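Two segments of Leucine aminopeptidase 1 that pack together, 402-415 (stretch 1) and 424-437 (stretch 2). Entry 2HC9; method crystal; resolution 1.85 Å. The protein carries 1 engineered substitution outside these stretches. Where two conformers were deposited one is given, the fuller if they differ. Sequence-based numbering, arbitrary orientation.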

ATOM      1  N   PRO A 402      -1.211 -26.889 -19.788  1.00 16.23           N
ATOM      2  CA  PRO A 402       0.196 -26.738 -20.099  1.00 14.97           C
ATOM      3  C   PRO A 402       0.734 -25.324 -19.883  1.00 17.43           C
ATOM      4  O   PRO A 402       0.021 -24.334 -20.083  1.00 19.41           O
ATOM      5  N   MET A 403       1.983 -25.264 -19.421  0.50 15.46           N
ATOM      6  CA  MET A 403       2.816 -24.052 -19.423  0.50 16.38           C
ATOM      7  C   MET A 403       3.721 -24.065 -20.642  0.50 17.44           C
ATOM      8  O   MET A 403       4.058 -25.128 -21.173  0.50 19.47           O
ATOM      9  N   LEU A 404       4.144 -22.878 -21.063  1.00 16.32           N
ATOM     10  CA  LEU A 404       5.196 -22.773 -22.086  1.00 19.09           C
ATOM     11  C   LEU A 404       6.521 -23.295 -21.578  1.00 16.88           C
ATOM     12  O   LEU A 404       6.934 -22.994 -20.436  1.00 19.18           O
ATOM     13  N   PHE A 405       7.185 -24.057 -22.442  1.00 17.68           N
ATOM     14  CA  PHE A 405       8.532 -24.531 -22.166  1.00 15.80           C
ATOM     15  C   PHE A 405       9.508 -23.791 -23.080  1.00 18.75           C
ATOM     16  O   PHE A 405       9.633 -24.112 -24.274  1.00 17.77           O
ATOM     17  N   ALA A 406      10.226 -22.827 -22.522  1.00 15.62           N
ATOM     18  CA  ALA A 406      11.165 -22.037 -23.352  1.00 16.15           C
ATOM     19  C   ALA A 406      12.366 -21.521 -22.537  1.00 15.15           C
ATOM     20  O   ALA A 406      12.451 -20.335 -22.253  1.00 16.51           O
ATOM     21  N   PRO A 407      13.301 -22.425 -22.160  1.00 16.61           N
ATOM     22  CA  PRO A 407      14.433 -21.965 -21.366  1.00 16.88           C
ATOM     23  C   PRO A 407      15.241 -20.909 -22.135  1.00 18.93           C
ATOM     24  O   PRO A 407      15.711 -19.951 -21.534  1.00 17.04           O
ATOM     25  N   ASP A 408      15.364 -21.061 -23.453  1.00 17.86           N
ATOM     26  CA  ASP A 408      16.077 -20.031 -24.242  1.00 19.35           C
ATOM     27  C   ASP A 408      15.479 -18.630 -24.119  1.00 20.56           C
ATOM     28  O   ASP A 408      16.212 -17.637 -24.020  1.00 19.35           O
ATOM     29  N   LEU A 409      14.157 -18.537 -24.101  1.00 15.57           N
ATOM     30  CA  LEU A 409      13.503 -17.218 -24.016  1.00 16.46           C
ATOM     31  C   LEU A 409      13.440 -16.679 -22.589  1.00 20.04           C
ATOM     32  O   LEU A 409      13.502 -15.470 -22.396  1.00 18.06           O
ATOM     33  N   PHE A 410      13.293 -17.566 -21.603  1.00 18.79           N
ATOM     34  CA  PHE A 410      12.886 -17.133 -20.261  1.00 17.08           C
ATOM     35  C   PHE A 410      13.946 -17.287 -19.170  1.00 18.80           C
ATOM     36  O   PHE A 410      13.856 -16.642 -18.137  1.00 19.55           O
ATOM     37  N   PHE A 411      14.943 -18.142 -19.371  1.00 18.58           N
ATOM     38  CA  PHE A 411      15.910 -18.403 -18.284  1.00 18.79           C
ATOM     39  C   PHE A 411      16.756 -17.167 -17.957  1.00 17.66           C
ATOM     40  O   PHE A 411      17.238 -16.981 -16.816  1.00 16.13           O
ATOM     41  N   GLY A 412      16.888 -16.288 -18.943  1.00 17.80           N
ATOM     42  CA  GLY A 412      17.539 -14.999 -18.723  1.00 18.33           C
ATOM     43  C   GLY A 412      16.865 -14.135 -17.657  1.00 18.00           C
ATOM     44  O   GLY A 412      17.503 -13.242 -17.085  1.00 18.54           O
ATOM     45  N   ASP A 413      15.589 -14.396 -17.371  1.00 15.17           N
ATOM     46  CA  ASP A 413      14.925 -13.772 -16.210  1.00 18.32           C
ATOM     47  C   ASP A 413      15.675 -14.038 -14.878  1.00 16.11           C
ATOM     48  O   ASP A 413      15.541 -13.260 -13.922  1.00 17.16           O
ATOM     49  N   LEU A 414      16.457 -15.116 -14.822  1.00 15.85           N
ATOM     50  CA  LEU A 414      17.165 -15.486 -13.592  1.00 17.04           C
ATOM     51  C   LEU A 414      18.650 -15.189 -13.669  1.00 16.11           C
ATOM     52  O   LEU A 414      19.429 -15.736 -12.907  1.00 13.88           O
ATOM     53  N   LYS A 415      19.049 -14.314 -14.588  1.00 18.45           N
ATOM     54  CA  LYS A 415      20.474 -13.972 -14.711  1.00 22.40           C
ATOM     55  C   LYS A 415      21.030 -13.376 -13.401  1.00 20.79           C
ATOM     56  O   LYS A 415      20.336 -12.605 -12.704  1.00 16.34           O
ATOM     57  N   SER A 424      14.934 -16.073  -8.304  1.00 15.74           N
ATOM     58  CA  SER A 424      13.706 -15.422  -8.758  1.00 19.22           C
ATOM     59  C   SER A 424      14.025 -14.101  -9.422  1.00 17.97           C
ATOM     60  O   SER A 424      15.187 -13.685  -9.487  1.00 17.46           O
ATOM     61  N   ASN A 425      12.985 -13.465  -9.933  1.00 18.64           N
ATOM     62  CA  ASN A 425      13.091 -12.115 -10.467  1.00 16.56           C
ATOM     63  C   ASN A 425      11.997 -11.288  -9.809  1.00 18.88           C
ATOM     64  O   ASN A 425      10.813 -11.643  -9.862  1.00 18.60           O
ATOM     65  N   LEU A 426      12.387 -10.206  -9.144  1.00 17.87           N
ATOM     66  CA  LEU A 426      11.436  -9.458  -8.329  1.00 22.16           C
ATOM     67  C   LEU A 426      10.823  -8.289  -9.092  1.00 29.52           C
ATOM     68  O   LEU A 426      10.056  -7.504  -8.529  1.00 23.62           O
ATOM     69  N   GLY A 427      11.187  -8.155 -10.364  1.00 24.35           N
ATOM     70  CA  GLY A 427      10.589  -7.146 -11.219  1.00 25.86           C
ATOM     71  C   GLY A 427       9.878  -7.720 -12.434  1.00 25.91           C
ATOM     72  O   GLY A 427       9.216  -8.755 -12.367  1.00 27.00           O
ATOM     73  N   LYS A 428      10.009  -7.013 -13.546  1.00 32.76           N
ATOM     74  CA  LYS A 428       9.389  -7.428 -14.796  1.00 35.79           C
ATOM     75  C   LYS A 428      10.213  -8.551 -15.379  1.00 27.88           C
ATOM     76  O   LYS A 428      11.445  -8.522 -15.338  1.00 25.67           O
ATOM     77  N   MET A 429       9.535  -9.573 -15.876  1.00 25.14           N
ATOM     78  CA  MET A 429      10.254 -10.652 -16.504  1.00 21.38           C
ATOM     79  C   MET A 429       9.581 -11.041 -17.827  1.00 22.32           C
ATOM     80  O   MET A 429       8.402 -10.744 -18.031  1.00 20.36           O
ATOM     81  N   ASP A 430      10.314 -11.711 -18.706  1.00 15.32           N
ATOM     82  CA  ASP A 430       9.736 -12.097 -19.996  1.00 15.15           C
ATOM     83  C   ASP A 430       8.854 -13.337 -19.897  1.00 19.03           C
ATOM     84  O   ASP A 430       7.925 -13.466 -20.655  1.00 18.17           O
ATOM     85  N   GLY A 431       9.186 -14.266 -19.001  1.00 19.65           N
ATOM     86  CA  GLY A 431       8.385 -15.497 -18.871  1.00 14.38           C
ATOM     87  C   GLY A 431       7.174 -15.351 -17.966  1.00 16.40           C
ATOM     88  O   GLY A 431       7.135 -14.463 -17.099  1.00 17.67           O
ATOM     89  N   PRO A 432       6.202 -16.259 -18.107  1.00 17.63           N
ATOM     90  CA  PRO A 432       5.179 -16.360 -17.036  1.00 18.22           C
ATOM     91  C   PRO A 432       5.939 -16.690 -15.727  1.00 15.87           C
ATOM     92  O   PRO A 432       6.812 -17.552 -15.751  1.00 15.63           O
ATOM     93  N   PRO A 433       5.690 -15.961 -14.620  1.00 17.56           N
ATOM     94  CA  PRO A 433       6.432 -16.250 -13.380  1.00 16.90           C
ATOM     95  C   PRO A 433       6.424 -17.711 -12.932  1.00 16.11           C
ATOM     96  O   PRO A 433       7.465 -18.199 -12.433  1.00 17.63           O
ATOM     97  N   SER A 434       5.303 -18.418 -13.139  1.00 16.86           N
ATOM     98  CA  SER A 434       5.240 -19.855 -12.793  1.00 16.78           C
ATOM     99  C   SER A 434       6.183 -20.717 -13.631  1.00 17.48           C
ATOM    100  O   SER A 434       6.705 -21.730 -13.149  1.00 16.52           O
ATOM    101  N   ALA A 435       6.411 -20.306 -14.877  1.00 15.79           N
ATOM    102  CA  ALA A 435       7.318 -21.019 -15.772  1.00 14.82           C
ATOM    103  C   ALA A 435       8.756 -20.754 -15.346  1.00 17.88           C
ATOM    104  O   ALA A 435       9.579 -21.672 -15.283  1.00 15.54           O
ATOM    105  N   VAL A 436       9.048 -19.495 -15.025  1.00 14.68           N
ATOM    106  CA  VAL A 436      10.384 -19.114 -14.584  1.00 15.77           C
ATOM    107  C   VAL A 436      10.753 -19.868 -13.295  1.00 16.30           C
ATOM    108  O   VAL A 436      11.876 -20.376 -13.153  1.00 16.48           O
ATOM    109  N   ALA A 437       9.778 -19.987 -12.391  1.00 15.49           N
ATOM    110  CA  ALA A 437       9.966 -20.751 -11.160  1.00 17.12           C
ATOM    111  C   ALA A 437      10.342 -22.198 -11.492  1.00 16.94           C
ATOM    112  O   ALA A 437      11.249 -22.761 -10.890  1.00 16.25           O
TER

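Packing of stretch 1 (402-415) against stretch 2 (424-437) of leucine aminopeptidase 1, which buries 627 Å² in all. Polar contacts centre on Asp-413, whose side chain (chi1 m) points toward stretch 2 and meets two successive backbone amides: Asp-430 N donates to Asp-413 OD1 (3.0 Å) and Gly-431 N to Asp-413 OD2 (2.8 Å), both nearly straight. Its backbone is held as well, Asn-425 ND2 (chi1 t) donating to Asp-413 O at 2.9 Å, while Asn-425 OD1 accepts from Gly-427 N (2.9 Å) within its own loop. Two waters bridge the stretches: water 1 donates to Leu-409 O and Asp-430 OD2 (both 2.8 Å), water 2 to Asp-413 O (2.8 Å) and Ser-424 O (2.6 Å). Phe-410 (m) lays one ring face against Gly-431 and Pro-432 in CH-pi contacts, Gly-431 CA lying 3.5 Å and Pro-432 CD 4.1 Å from the ring centroid; a CB on Gly-431 would fall 2.9 Å from Phe-410 CG, so the close approach depends on glycine. Apolar contacts complete the packing. Val-436 (t) points toward stretch 1, its CG1 3.7 Å from CD2 of Leu-414 (m, t) and its CG2 4.3 Å from Phe-410 CB. Farther along, Met-403 (chi1 m) points in, its SD 4.2 Å from Ala-435 CB and 3.7 Å from Ser-434 CB.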

ATOM      1  CB  PRO A 402       0.250 -27.076 -21.610  1.00 17.30           C
ATOM      2  CG  PRO A 402      -1.051 -26.685 -22.127  1.00 18.01           C
ATOM      3  CD  PRO A 402      -2.055 -26.814 -21.002  1.00 20.77           C
ATOM      4  CB  MET A 403       3.720 -24.006 -18.175  0.50 18.47           C
ATOM      5  CG  MET A 403       2.998 -23.727 -16.879  0.50 13.16           C
ATOM      6  SD  MET A 403       3.948 -22.824 -15.622  0.50 11.54           S
ATOM      7  CE  MET A 403       4.499 -24.226 -14.638  0.50  8.10           C
ATOM      8  CB  LEU A 404       5.420 -21.309 -22.508  1.00 20.62           C
ATOM      9  CG  LEU A 404       4.394 -20.649 -23.425  1.00 18.75           C
ATOM     10  CD1 LEU A 404       4.667 -19.123 -23.484  1.00 16.70           C
ATOM     11  CD2 LEU A 404       4.450 -21.292 -24.813  1.00 20.28           C
ATOM     12  CB  PHE A 405       8.642 -26.045 -22.413  1.00 15.82           C
ATOM     13  CG  PHE A 405      10.020 -26.602 -22.098  1.00 20.19           C
ATOM     14  CD1 PHE A 405      10.383 -26.889 -20.786  1.00 19.72           C
ATOM     15  CD2 PHE A 405      10.958 -26.807 -23.107  1.00 17.96           C
ATOM     16  CE1 PHE A 405      11.677 -27.391 -20.488  1.00 18.40           C
ATOM     17  CE2 PHE A 405      12.243 -27.311 -22.825  1.00 17.01           C
ATOM     18  CZ  PHE A 405      12.594 -27.596 -21.505  1.00 16.86           C
ATOM     19  CB  ALA A 406      10.412 -20.878 -24.043  1.00 16.88           C
ATOM     20  CB  PRO A 407      15.260 -23.233 -21.141  1.00 17.73           C
ATOM     21  CG  PRO A 407      14.278 -24.394 -21.337  1.00 19.38           C
ATOM     22  CD  PRO A 407      13.354 -23.886 -22.427  1.00 19.07           C
ATOM     23  CB  ASP A 408      16.242 -20.444 -25.716  1.00 17.83           C
ATOM     24  CG  ASP A 408      14.918 -20.831 -26.397  1.00 21.03           C
ATOM     25  OD1 ASP A 408      13.836 -20.833 -25.756  1.00 17.56           O
ATOM     26  OD2 ASP A 408      14.968 -21.154 -27.607  1.00 20.58           O
ATOM     27  CB  LEU A 409      12.080 -17.275 -24.578  1.00 17.50           C
ATOM     28  CG  LEU A 409      11.950 -17.533 -26.087  1.00 16.88           C
ATOM     29  CD1 LEU A 409      10.436 -17.528 -26.424  1.00 14.29           C
ATOM     30  CD2 LEU A 409      12.712 -16.453 -26.893  1.00 16.69           C
ATOM     31  CB  PHE A 410      11.603 -17.857 -19.813  1.00 17.79           C
ATOM     32  CG  PHE A 410      10.429 -17.711 -20.758  1.00 17.54           C
ATOM     33  CD1 PHE A 410      10.227 -16.536 -21.499  1.00 16.76           C
ATOM     34  CD2 PHE A 410       9.480 -18.735 -20.839  1.00 15.66           C
ATOM     35  CE1 PHE A 410       9.123 -16.394 -22.350  1.00 17.94           C
ATOM     36  CE2 PHE A 410       8.342 -18.618 -21.682  1.00 20.17           C
ATOM     37  CZ  PHE A 410       8.160 -17.434 -22.440  1.00 18.91           C
ATOM     38  CB  PHE A 411      16.761 -19.653 -18.577  1.00 20.06           C
ATOM     39  CG  PHE A 411      17.769 -19.976 -17.488  1.00 20.78           C
ATOM     40  CD1 PHE A 411      17.338 -20.340 -16.213  1.00 20.34           C
ATOM     41  CD2 PHE A 411      19.131 -19.884 -17.734  1.00 22.68           C
ATOM     42  CE1 PHE A 411      18.260 -20.615 -15.199  1.00 17.51           C
ATOM     43  CE2 PHE A 411      20.065 -20.177 -16.732  1.00 21.85           C
ATOM     44  CZ  PHE A 411      19.626 -20.540 -15.468  1.00 19.39           C
ATOM     45  CB  ASP A 413      13.474 -14.256 -16.093  1.00 15.38           C
ATOM     46  CG  ASP A 413      12.585 -13.757 -17.233  1.00 21.93           C
ATOM     47  OD1 ASP A 413      12.962 -12.776 -17.948  1.00 18.86           O
ATOM     48  OD2 ASP A 413      11.488 -14.341 -17.396  1.00 21.78           O
ATOM     49  CB  LEU A 414      16.943 -16.980 -13.282  1.00 15.61           C
ATOM     50  CG  LEU A 414      15.471 -17.329 -13.081  1.00 17.36           C
ATOM     51  CD1 LEU A 414      15.293 -18.844 -12.907  1.00 20.25           C
ATOM     52  CD2 LEU A 414      14.926 -16.576 -11.871  1.00 18.85           C
ATOM     53  CB  LYS A 415      20.664 -12.995 -15.882  1.00 24.41           C
ATOM     54  CG  LYS A 415      22.105 -12.622 -16.170  1.00 33.77           C
ATOM     55  CD  LYS A 415      22.216 -11.817 -17.471  1.00 42.82           C
ATOM     56  CE  LYS A 415      23.489 -12.215 -18.245  1.00 48.16           C
ATOM     57  NZ  LYS A 415      23.870 -11.228 -19.309  1.00 55.29           N
ATOM     58  CB  SER A 424      12.693 -15.243  -7.612  1.00 26.31           C
ATOM     59  OG  SER A 424      12.969 -14.097  -6.874  1.00 36.39           O
ATOM     60  CB  ASN A 425      12.939 -12.166 -11.996  1.00 18.02           C
ATOM     61  CG  ASN A 425      13.195 -10.824 -12.645  1.00 26.56           C
ATOM     62  OD1 ASN A 425      12.713  -9.799 -12.168  1.00 24.74           O
ATOM     63  ND2 ASN A 425      13.969 -10.819 -13.724  1.00 21.61           N
ATOM     64  CB  LEU A 426      12.105  -8.954  -7.044  1.00 26.42           C
ATOM     65  CG  LEU A 426      12.564 -10.040  -6.060  1.00 26.63           C
ATOM     66  CD1 LEU A 426      13.196  -9.379  -4.828  1.00 32.31           C
ATOM     67  CD2 LEU A 426      11.395 -10.916  -5.639  1.00 26.00           C
ATOM     68  CB  LYS A 428       9.320  -6.265 -15.789  1.00 41.88           C
ATOM     69  CG  LYS A 428       7.918  -5.768 -16.042  1.00 51.35           C
ATOM     70  CD  LYS A 428       7.192  -5.427 -14.746  1.00 53.11           C
ATOM     71  CE  LYS A 428       5.735  -5.006 -14.990  1.00 59.67           C
ATOM     72  NZ  LYS A 428       5.587  -3.993 -16.086  1.00 62.34           N
ATOM     73  CB  MET A 429      10.389 -11.816 -15.515  1.00 25.81           C
ATOM     74  CG  MET A 429       9.137 -12.583 -15.196  1.00 28.26           C
ATOM     75  SD  MET A 429       9.394 -13.659 -13.716  1.00 27.94           S
ATOM     76  CE  MET A 429       8.899 -12.485 -12.496  1.00 20.03           C
ATOM     77  CB  ASP A 430      10.826 -12.354 -21.015  1.00 17.74           C
ATOM     78  CG  ASP A 430      11.410 -11.063 -21.585  1.00 24.44           C
ATOM     79  OD1 ASP A 430      10.778  -9.998 -21.457  1.00 21.82           O
ATOM     80  OD2 ASP A 430      12.505 -11.137 -22.167  1.00 23.94           O
ATOM     81  CB  PRO A 432       4.335 -17.584 -17.459  1.00 19.87           C
ATOM     82  CG  PRO A 432       4.734 -17.922 -18.873  1.00 20.53           C
ATOM     83  CD  PRO A 432       6.056 -17.284 -19.168  1.00 17.09           C
ATOM     84  CB  PRO A 433       5.747 -15.340 -12.340  1.00 19.10           C
ATOM     85  CG  PRO A 433       5.300 -14.147 -13.182  1.00 22.19           C
ATOM     86  CD  PRO A 433       4.821 -14.775 -14.471  1.00 20.14           C
ATOM     87  CB  SER A 434       3.815 -20.396 -12.887  1.00 14.44           C
ATOM     88  OG  SER A 434       2.965 -19.614 -12.061  1.00 17.61           O
ATOM     89  CB  ALA A 435       7.097 -20.535 -17.223  1.00 16.23           C
ATOM     90  CB  VAL A 436      10.489 -17.557 -14.411  1.00 16.13           C
ATOM     91  CG1 VAL A 436      11.822 -17.172 -13.759  1.00 15.56           C
ATOM     92  CG2 VAL A 436      10.370 -16.900 -15.786  1.00 20.22           C
ATOM     93  CB  ALA A 437       8.654 -20.714 -10.315  1.00 18.09           C
TER
HETATM   94  O   HOH W   1      13.371 -13.144 -23.861  1.00 27.21           O
HETATM   95  O   HOH W   2      16.431 -12.435 -11.435  1.00 38.97           O